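Local atomic coordinates of phage-like element PBSX protein xkdH (PDB entry 3F3B), a protein that is of unknown function but belongs to the DUF3599 family of the phage-barrel clan and is encoded by the defective prophage-like element PBSX of Bacillus subtilis. Residues Glu45-Gln58 against Val68-Asp81. Sequence-based numbering, arbitrary orientation.
Sequences EQDVPCYFTEKTQQ and VYHSFLVHFPLSAD
The first torsions of Tyr51 and His75 bring their rings together: Tyr51 CG sits between its own backbone N and carbonyl carbon (chi1 72°), which swings the phenol across to the neighbouring strand, while His75 CG lies beside its backbone N (chi1 -57°). The rings form an offset stack with centroids 4.1 Å apart and planes 17° from parallel, and His75 CB adds a CH-pi contact over the tyrosine face. At the imidazole edge, in its plane, Thr53 OG1 comes within 3.1 Å of His75 CE1. Tyr51 O takes the backbone N of His75 and also its ND1, the latter in a weak bond that may help to fix the rotation of the ring.

On the other face of the sheet, Phe52 and Phe72 stack face to face, centroids 4.0 Å apart, with Phe72 CE2 over the middle of the Phe52 ring. Val74 CG1 fills in at the Phe52 edge and also touches Cys50 CB.

Antiparallel pairs Tyr51-His75 and Thr53-Leu73 are hydrogen-bonded, and Phe52-Val74 between them is not. The register then slips where the chain turns at Glu54, and again in a classic beta bulge, with His70 and Ser71 both opposite Thr56. Beyond it, Gln58 OE1 lies 2.6 Å from His70 ND1, a weak and strongly bent bond. At the far end the Glu45 carboxylate accepts Asp81 N through OE2, at 3.1 Å; the Asp81 side chain turns to Arg83 in a salt bridge.

These are the two arms of a beta hairpin, strands 48-61 and 66-77, within a curled antiparallel sheet. Trp90 and His9 meet the Phe52 ring and Tyr95 meets that of Phe72; strand 9-19 pairs with the first arm, strand 107-114 with the second.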
ATOM      1  N   GLU A  45       5.931   6.161  -7.499  1.00 23.01           N
ATOM      2  CA  GLU A  45       6.542   7.203  -6.684  1.00 23.11           C
ATOM      3  C   GLU A  45       7.693   6.523  -5.945  1.00 23.24           C
ATOM      4  O   GLU A  45       7.603   5.353  -5.588  1.00 22.26           O
ATOM      5  CB  GLU A  45       5.518   7.785  -5.706  1.00 22.40           C
ATOM      6  CG  GLU A  45       4.513   8.734  -6.355  1.00 23.40           C
ATOM      7  CD  GLU A  45       3.341   9.067  -5.443  1.00 25.44           C
ATOM      8  OE1 GLU A  45       2.284   8.401  -5.540  1.00 23.01           O
ATOM      9  OE2 GLU A  45       3.482   9.992  -4.617  1.00 26.46           O
ATOM     10  N   GLN A  46       8.775   7.252  -5.713  1.00 24.17           N
ATOM     11  CA  GLN A  46       9.934   6.650  -5.075  1.00 25.24           C
ATOM     12  C   GLN A  46      10.470   7.406  -3.866  1.00 24.54           C
ATOM     13  O   GLN A  46      10.439   8.637  -3.816  1.00 23.82           O
ATOM     14  CB  GLN A  46      11.036   6.517  -6.127  1.00 27.54           C
ATOM     15  CG  GLN A  46      11.773   5.202  -6.118  1.00 33.41           C
ATOM     16  CD  GLN A  46      12.380   4.863  -7.468  1.00 36.14           C
ATOM     17  OE1 GLN A  46      13.072   3.859  -7.607  1.00 36.00           O
ATOM     18  NE2 GLN A  46      12.113   5.694  -8.475  1.00 36.15           N
ATOM     19  N   ASP A  47      10.969   6.648  -2.896  1.00 26.07           N
ATOM     20  CA  ASP A  47      11.551   7.217  -1.689  1.00 27.02           C
ATOM     21  C   ASP A  47      10.692   8.348  -1.110  1.00 24.86           C
ATOM     22  O   ASP A  47      11.185   9.437  -0.809  1.00 24.83           O
ATOM     23  CB  ASP A  47      12.966   7.707  -2.019  1.00 18.55           C
ATOM     24  CG  ASP A  47      13.738   8.147  -0.790  1.00 18.55           C
ATOM     25  OD1 ASP A  47      13.683   7.428   0.233  1.00 18.55           O
ATOM     26  OD2 ASP A  47      14.412   9.203  -0.844  1.00 18.55           O
ATOM     27  N   VAL A  48       9.400   8.078  -0.952  1.00 23.13           N
ATOM     28  CA  VAL A  48       8.469   9.067  -0.421  1.00 22.68           C
ATOM     29  C   VAL A  48       8.549   9.124   1.104  1.00 21.68           C
ATOM     30  O   VAL A  48       8.569   8.082   1.768  1.00 21.38           O
ATOM     31  CB  VAL A  48       7.015   8.730  -0.828  1.00 23.02           C
ATOM     32  CG1 VAL A  48       6.074   9.829  -0.359  1.00 22.30           C
ATOM     33  CG2 VAL A  48       6.925   8.562  -2.329  1.00 19.49           C
ATOM     34  N   PRO A  49       8.592  10.344   1.677  1.00 21.31           N
ATOM     35  CA  PRO A  49       8.670  10.542   3.124  1.00 20.98           C
ATOM     36  C   PRO A  49       7.322  10.378   3.817  1.00 21.91           C
ATOM     37  O   PRO A  49       6.289  10.841   3.322  1.00 21.44           O
ATOM     38  CB  PRO A  49       9.200  11.960   3.240  1.00 20.17           C
ATOM     39  CG  PRO A  49       8.546  12.633   2.098  1.00 20.50           C
ATOM     40  CD  PRO A  49       8.691  11.638   0.976  1.00 20.08           C
ATOM     41  N   CYS A  50       7.348   9.727   4.976  1.00 22.64           N
ATOM     42  CA  CYS A  50       6.144   9.497   5.758  1.00 22.75           C
ATOM     43  C   CYS A  50       6.527   9.148   7.195  1.00 22.97           C
ATOM     44  O   CYS A  50       7.705   8.965   7.513  1.00 21.85           O
ATOM     45  CB  CYS A  50       5.360   8.338   5.153  1.00 19.59           C
ATOM     46  SG  CYS A  50       6.324   6.808   5.088  1.00 23.94           S
ATOM     47  N   TYR A  51       5.528   9.065   8.064  1.00 23.43           N
ATOM     48  CA  TYR A  51       5.760   8.690   9.450  1.00 23.80           C
ATOM     49  C   TYR A  51       4.514   7.963   9.926  1.00 25.11           C
ATOM     50  O   TYR A  51       3.415   8.220   9.431  1.00 25.76           O
ATOM     51  CB  TYR A  51       6.082   9.924  10.306  1.00 22.59           C
ATOM     52  CG  TYR A  51       4.938  10.861  10.602  1.00 22.36           C
ATOM     53  CD1 TYR A  51       4.067  10.613  11.660  1.00 20.11           C
ATOM     54  CD2 TYR A  51       4.762  12.029   9.864  1.00 22.72           C
ATOM     55  CE1 TYR A  51       3.054  11.505  11.985  1.00 19.91           C
ATOM     56  CE2 TYR A  51       3.746  12.931  10.181  1.00 23.09           C
ATOM     57  CZ  TYR A  51       2.896  12.661  11.245  1.00 20.65           C
ATOM     58  OH  TYR A  51       1.895  13.549  11.575  1.00 21.19           O
ATOM     59  N   PHE A  52       4.676   7.045  10.872  1.00 26.16           N
ATOM     60  CA  PHE A  52       3.531   6.269  11.334  1.00 25.98           C
ATOM     61  C   PHE A  52       3.078   6.480  12.772  1.00 27.01           C
ATOM     62  O   PHE A  52       3.842   6.915  13.629  1.00 29.11           O
ATOM     63  CB  PHE A  52       3.802   4.766  11.175  1.00 23.95           C
ATOM     64  CG  PHE A  52       4.520   4.381   9.907  1.00 22.74           C
ATOM     65  CD1 PHE A  52       4.192   4.957   8.687  1.00 22.89           C
ATOM     66  CD2 PHE A  52       5.486   3.372   9.932  1.00 20.06           C
ATOM     67  CE1 PHE A  52       4.817   4.526   7.502  1.00 22.82           C
ATOM     68  CE2 PHE A  52       6.111   2.937   8.764  1.00 18.52           C
ATOM     69  CZ  PHE A  52       5.774   3.516   7.544  1.00 19.16           C
ATOM     70  N   THR A  53       1.809   6.157  13.015  1.00 27.08           N
ATOM     71  CA  THR A  53       1.212   6.189  14.349  1.00 25.43           C
ATOM     72  C   THR A  53       0.280   4.979  14.378  1.00 24.81           C
ATOM     73  O   THR A  53       0.202   4.234  13.393  1.00 20.92           O
ATOM     74  CB  THR A  53       0.411   7.468  14.629  1.00 25.71           C
ATOM     75  OG1 THR A  53      -0.770   7.491  13.817  1.00 25.85           O
ATOM     76  CG2 THR A  53       1.273   8.695  14.351  1.00 25.16           C
ATOM     77  N   GLU A  54      -0.414   4.781  15.497  1.00 25.67           N
ATOM     78  CA  GLU A  54      -1.321   3.639  15.665  1.00 25.27           C
ATOM     79  C   GLU A  54      -0.686   2.355  15.134  1.00 26.18           C
ATOM     80  O   GLU A  54      -1.356   1.540  14.507  1.00 26.93           O
ATOM     81  CB  GLU A  54      -2.647   3.868  14.934  1.00 23.89           C
ATOM     82  CG  GLU A  54      -3.150   5.292  14.941  1.00 24.53           C
ATOM     83  CD  GLU A  54      -4.601   5.403  14.506  1.00 28.25           C
ATOM     84  OE1 GLU A  54      -5.065   4.617  13.641  1.00 27.65           O
ATOM     85  OE2 GLU A  54      -5.284   6.303  15.029  1.00 32.12           O
ATOM     86  N   LYS A  55       0.605   2.167  15.383  1.00 27.71           N
ATOM     87  CA  LYS A  55       1.278   0.972  14.897  1.00 28.68           C
ATOM     88  C   LYS A  55       0.799  -0.275  15.632  1.00 30.08           C
ATOM     89  O   LYS A  55       0.566  -0.257  16.843  1.00 30.75           O
ATOM     90  CB  LYS A  55       2.788   1.126  15.032  1.00 29.88           C
ATOM     91  CG  LYS A  55       3.322   2.370  14.345  1.00 31.81           C
ATOM     92  CD  LYS A  55       4.831   2.325  14.190  1.00 32.12           C
ATOM     93  CE  LYS A  55       5.532   2.175  15.524  1.00 33.90           C
ATOM     94  NZ  LYS A  55       7.013   2.177  15.355  1.00 34.98           N
ATOM     95  N   THR A  56       0.647  -1.352  14.875  1.00 29.64           N
ATOM     96  CA  THR A  56       0.177  -2.623  15.397  1.00 30.41           C
ATOM     97  C   THR A  56       1.146  -3.710  14.955  1.00 32.11           C
ATOM     98  O   THR A  56       1.605  -3.709  13.817  1.00 33.35           O
ATOM     99  CB  THR A  56      -1.247  -2.934  14.852  1.00 30.67           C
ATOM    100  OG1 THR A  56      -2.190  -2.034  15.449  1.00 29.69           O
ATOM    101  CG2 THR A  56      -1.657  -4.371  15.142  1.00 30.05           C
ATOM    102  N   GLN A  57       1.461  -4.630  15.856  1.00 33.68           N
ATOM    103  CA  GLN A  57       2.371  -5.722  15.540  1.00 35.42           C
ATOM    104  C   GLN A  57       1.594  -7.018  15.646  1.00 35.54           C
ATOM    105  O   GLN A  57       0.480  -7.028  16.166  1.00 36.44           O
ATOM    106  CB  GLN A  57       3.543  -5.732  16.524  1.00 36.06           C
ATOM    107  CG  GLN A  57       4.456  -4.522  16.407  1.00 39.44           C
ATOM    108  CD  GLN A  57       5.473  -4.430  17.537  1.00 41.20           C
ATOM    109  OE1 GLN A  57       5.139  -4.048  18.665  1.00 41.72           O
ATOM    110  NE2 GLN A  57       6.719  -4.787  17.239  1.00 41.44           N
ATOM    111  N   GLN A  58       2.166  -8.105  15.143  1.00 36.35           N
ATOM    112  CA  GLN A  58       1.503  -9.400  15.213  1.00 37.89           C
ATOM    113  C   GLN A  58       2.538 -10.513  15.139  1.00 38.36           C
ATOM    114  O   GLN A  58       3.588 -10.358  14.517  1.00 38.69           O
ATOM    115  CB  GLN A  58       0.481  -9.545  14.079  1.00 38.71           C
ATOM    116  CG  GLN A  58       0.995 -10.225  12.820  1.00 40.49           C
ATOM    117  CD  GLN A  58      -0.044 -10.236  11.706  1.00 42.08           C
ATOM    118  OE1 GLN A  58      -0.274  -9.221  11.043  1.00 42.72           O
ATOM    119  NE2 GLN A  58      -0.686 -11.382  11.505  1.00 40.49           N
ATOM    120  N   VAL A  68       5.985  -8.912  13.304  1.00 32.32           N
ATOM    121  CA  VAL A  68       6.068  -7.895  12.264  1.00 32.07           C
ATOM    122  C   VAL A  68       4.973  -6.856  12.494  1.00 33.68           C
ATOM    123  O   VAL A  68       4.101  -7.035  13.355  1.00 34.13           O
ATOM    124  CB  VAL A  68       5.849  -8.509  10.870  1.00 30.54           C
ATOM    125  CG1 VAL A  68       6.832  -9.637  10.630  1.00 28.49           C
ATOM    126  CG2 VAL A  68       4.421  -9.018  10.752  1.00 30.00           C
ATOM    127  N   TYR A  69       5.026  -5.765  11.740  1.00 33.28           N
ATOM    128  CA  TYR A  69       4.001  -4.739  11.851  1.00 32.31           C
ATOM    129  C   TYR A  69       2.810  -5.226  11.039  1.00 30.82           C
ATOM    130  O   TYR A  69       2.959  -5.649   9.896  1.00 33.58           O
ATOM    131  CB  TYR A  69       4.511  -3.407  11.302  1.00 32.94           C
ATOM    132  CG  TYR A  69       5.487  -2.723  12.228  1.00 34.91           C
ATOM    133  CD1 TYR A  69       5.036  -1.953  13.299  1.00 36.15           C
ATOM    134  CD2 TYR A  69       6.861  -2.877  12.059  1.00 35.47           C
ATOM    135  CE1 TYR A  69       5.928  -1.351  14.181  1.00 36.20           C
ATOM    136  CE2 TYR A  69       7.764  -2.281  12.934  1.00 35.45           C
ATOM    137  CZ  TYR A  69       7.291  -1.521  13.992  1.00 36.94           C
ATOM    138  OH  TYR A  69       8.180  -0.940  14.863  1.00 38.12           O
ATOM    139  N   HIS A  70       1.630  -5.197  11.642  1.00 27.49           N
ATOM    140  CA  HIS A  70       0.435  -5.644  10.950  1.00 26.20           C
ATOM    141  C   HIS A  70      -0.185  -4.479  10.196  1.00 25.38           C
ATOM    142  O   HIS A  70      -0.669  -4.631   9.074  1.00 23.74           O
ATOM    143  CB  HIS A  70      -0.569  -6.217  11.954  1.00 25.58           C
ATOM    144  CG  HIS A  70      -1.905  -6.532  11.358  1.00 24.42           C
ATOM    145  ND1 HIS A  70      -2.070  -7.454  10.346  1.00 23.97           N
ATOM    146  CD2 HIS A  70      -3.136  -6.035  11.620  1.00 22.84           C
ATOM    147  CE1 HIS A  70      -3.346  -7.512  10.012  1.00 23.99           C
ATOM    148  NE2 HIS A  70      -4.014  -6.660  10.769  1.00 26.47           N
ATOM    149  N   SER A  71      -0.162  -3.309  10.814  1.00 23.65           N
ATOM    150  CA  SER A  71      -0.726  -2.135  10.181  1.00 23.83           C
ATOM    151  C   SER A  71      -0.318  -0.872  10.926  1.00 24.89           C
ATOM    152  O   SER A  71       0.213  -0.926  12.036  1.00 24.91           O
ATOM    153  CB  SER A  71      -2.248  -2.239  10.168  1.00 24.53           C
ATOM    154  OG  SER A  71      -2.774  -2.079  11.476  1.00 25.26           O
ATOM    155  N   PHE A  72      -0.564   0.268  10.298  1.00 23.33           N
ATOM    156  CA  PHE A  72      -0.258   1.550  10.896  1.00 22.72           C
ATOM    157  C   PHE A  72      -0.911   2.643  10.095  1.00 22.11           C
ATOM    158  O   PHE A  72      -1.226   2.474   8.918  1.00 21.19           O
ATOM    159  CB  PHE A  72       1.253   1.811  10.962  1.00 25.18           C
ATOM    160  CG  PHE A  72       2.036   1.220   9.824  1.00 26.30           C
ATOM    161  CD1 PHE A  72       2.652  -0.025   9.960  1.00 24.81           C
ATOM    162  CD2 PHE A  72       2.180   1.908   8.626  1.00 27.50           C
ATOM    163  CE1 PHE A  72       3.399  -0.572   8.919  1.00 25.73           C
ATOM    164  CE2 PHE A  72       2.926   1.368   7.576  1.00 26.72           C
ATOM    165  CZ  PHE A  72       3.536   0.127   7.726  1.00 24.97           C
ATOM    166  N   LEU A  73      -1.139   3.765  10.752  1.00 19.92           N
ATOM    167  CA  LEU A  73      -1.728   4.901  10.093  1.00 19.63           C
ATOM    168  C   LEU A  73      -0.553   5.658   9.491  1.00 19.33           C
ATOM    169  O   LEU A  73       0.309   6.164  10.222  1.00 20.43           O
ATOM    170  CB  LEU A  73      -2.461   5.768  11.114  1.00 20.06           C
ATOM    171  CG  LEU A  73      -3.080   7.051  10.580  1.00 19.83           C
ATOM    172  CD1 LEU A  73      -4.114   6.710   9.534  1.00 18.04           C
ATOM    173  CD2 LEU A  73      -3.708   7.833  11.728  1.00 19.30           C
ATOM    174  N   VAL A  74      -0.501   5.718   8.164  1.00 17.84           N
ATOM    175  CA  VAL A  74       0.582   6.419   7.491  1.00 15.92           C
ATOM    176  C   VAL A  74       0.250   7.885   7.269  1.00 15.75           C
ATOM    177  O   VAL A  74      -0.868   8.213   6.893  1.00 14.44           O
ATOM    178  CB  VAL A  74       0.893   5.811   6.114  1.00 15.49           C
ATOM    179  CG1 VAL A  74       2.171   6.426   5.578  1.00 14.62           C
ATOM    180  CG2 VAL A  74       1.026   4.293   6.216  1.00 12.86           C
ATOM    181  N   HIS A  75       1.226   8.759   7.505  1.00 15.43           N
ATOM    182  CA  HIS A  75       1.059  10.195   7.301  1.00 15.74           C
ATOM    183  C   HIS A  75       1.983  10.574   6.147  1.00 16.29           C
ATOM    184  O   HIS A  75       3.191  10.355   6.226  1.00 15.64           O
ATOM    185  CB  HIS A  75       1.458  10.963   8.557  1.00 17.22           C
ATOM    186  CG  HIS A  75       0.699  10.553   9.777  1.00 18.73           C
ATOM    187  ND1 HIS A  75       0.731   9.268  10.274  1.00 19.75           N
ATOM    188  CD2 HIS A  75      -0.108  11.258  10.606  1.00 16.28           C
ATOM    189  CE1 HIS A  75      -0.022   9.200  11.359  1.00 17.17           C
ATOM    190  NE2 HIS A  75      -0.541  10.393  11.581  1.00 15.15           N
ATOM    191  N   PHE A  76       1.401  11.130   5.086  1.00 16.31           N
ATOM    192  CA  PHE A  76       2.126  11.517   3.879  1.00 16.78           C
ATOM    193  C   PHE A  76       2.022  13.005   3.614  1.00 20.38           C
ATOM    194  O   PHE A  76       1.072  13.662   4.051  1.00 19.54           O
ATOM    195  CB  PHE A  76       1.521  10.848   2.650  1.00 15.37           C
ATOM    196  CG  PHE A  76       1.745   9.372   2.557  1.00 15.15           C
ATOM    197  CD1 PHE A  76       2.978   8.867   2.180  1.00 10.47           C
ATOM    198  CD2 PHE A  76       0.678   8.488   2.725  1.00 14.93           C
ATOM    199  CE1 PHE A  76       3.145   7.515   1.959  1.00 10.87           C
ATOM    200  CE2 PHE A  76       0.838   7.128   2.503  1.00 12.83           C
ATOM    201  CZ  PHE A  76       2.072   6.643   2.118  1.00 12.08           C
ATOM    202  N   PRO A  77       2.985  13.554   2.856  1.00 22.77           N
ATOM    203  CA  PRO A  77       2.959  14.981   2.534  1.00 23.43           C
ATOM    204  C   PRO A  77       1.751  15.154   1.628  1.00 22.99           C
ATOM    205  O   PRO A  77       1.400  14.239   0.889  1.00 23.04           O
ATOM    206  CB  PRO A  77       4.262  15.196   1.768  1.00 23.84           C
ATOM    207  CG  PRO A  77       5.143  14.071   2.219  1.00 24.49           C
ATOM    208  CD  PRO A  77       4.185  12.913   2.293  1.00 23.97           C
ATOM    209  N   LEU A  78       1.127  16.321   1.675  1.00 24.33           N
ATOM    210  CA  LEU A  78      -0.049  16.588   0.858  1.00 26.10           C
ATOM    211  C   LEU A  78       0.267  16.528  -0.644  1.00 25.18           C
ATOM    212  O   LEU A  78      -0.585  16.161  -1.454  1.00 25.11           O
ATOM    213  CB  LEU A  78      -0.628  17.960   1.220  1.00 28.48           C
ATOM    214  CG  LEU A  78      -2.149  18.079   1.108  1.00 29.80           C
ATOM    215  CD1 LEU A  78      -2.802  17.098   2.069  1.00 30.96           C
ATOM    216  CD2 LEU A  78      -2.574  19.496   1.438  1.00 32.90           C
ATOM    217  N   SER A  79       1.495  16.880  -1.007  1.00 24.40           N
ATOM    218  CA  SER A  79       1.919  16.864  -2.402  1.00 25.39           C
ATOM    219  C   SER A  79       2.002  15.451  -2.972  1.00 25.36           C
ATOM    220  O   SER A  79       2.070  15.268  -4.190  1.00 25.95           O
ATOM    221  CB  SER A  79       3.282  17.542  -2.541  1.00 26.63           C
ATOM    222  OG  SER A  79       4.262  16.841  -1.790  1.00 29.50           O
ATOM    223  N   ALA A  80       2.006  14.454  -2.098  1.00 24.23           N
ATOM    224  CA  ALA A  80       2.086  13.063  -2.535  1.00 23.75           C
ATOM    225  C   ALA A  80       0.778  12.551  -3.159  1.00 23.20           C
ATOM    226  O   ALA A  80      -0.310  12.930  -2.736  1.00 22.02           O
ATOM    227  CB  ALA A  80       2.482  12.179  -1.357  1.00 24.76           C
ATOM    228  N   ASP A  81       0.905  11.685  -4.166  1.00 22.66           N
ATOM    229  CA  ASP A  81      -0.241  11.085  -4.865  1.00 22.94           C
ATOM    230  C   ASP A  81      -0.601   9.798  -4.122  1.00 21.23           C
ATOM    231  O   ASP A  81       0.015   8.753  -4.339  1.00 21.31           O
ATOM    232  CB  ASP A  81       0.146  10.751  -6.310  1.00 23.16           C
ATOM    233  CG  ASP A  81      -1.039  10.291  -7.161  1.00 24.20           C
ATOM    234  OD1 ASP A  81      -1.908   9.538  -6.670  1.00 25.82           O
ATOM    235  OD2 ASP A  81      -1.088  10.671  -8.350  1.00 26.21           O
TER
HETATM  236  O   HOH W   1      -3.247   0.403  12.349  1.00 21.70           O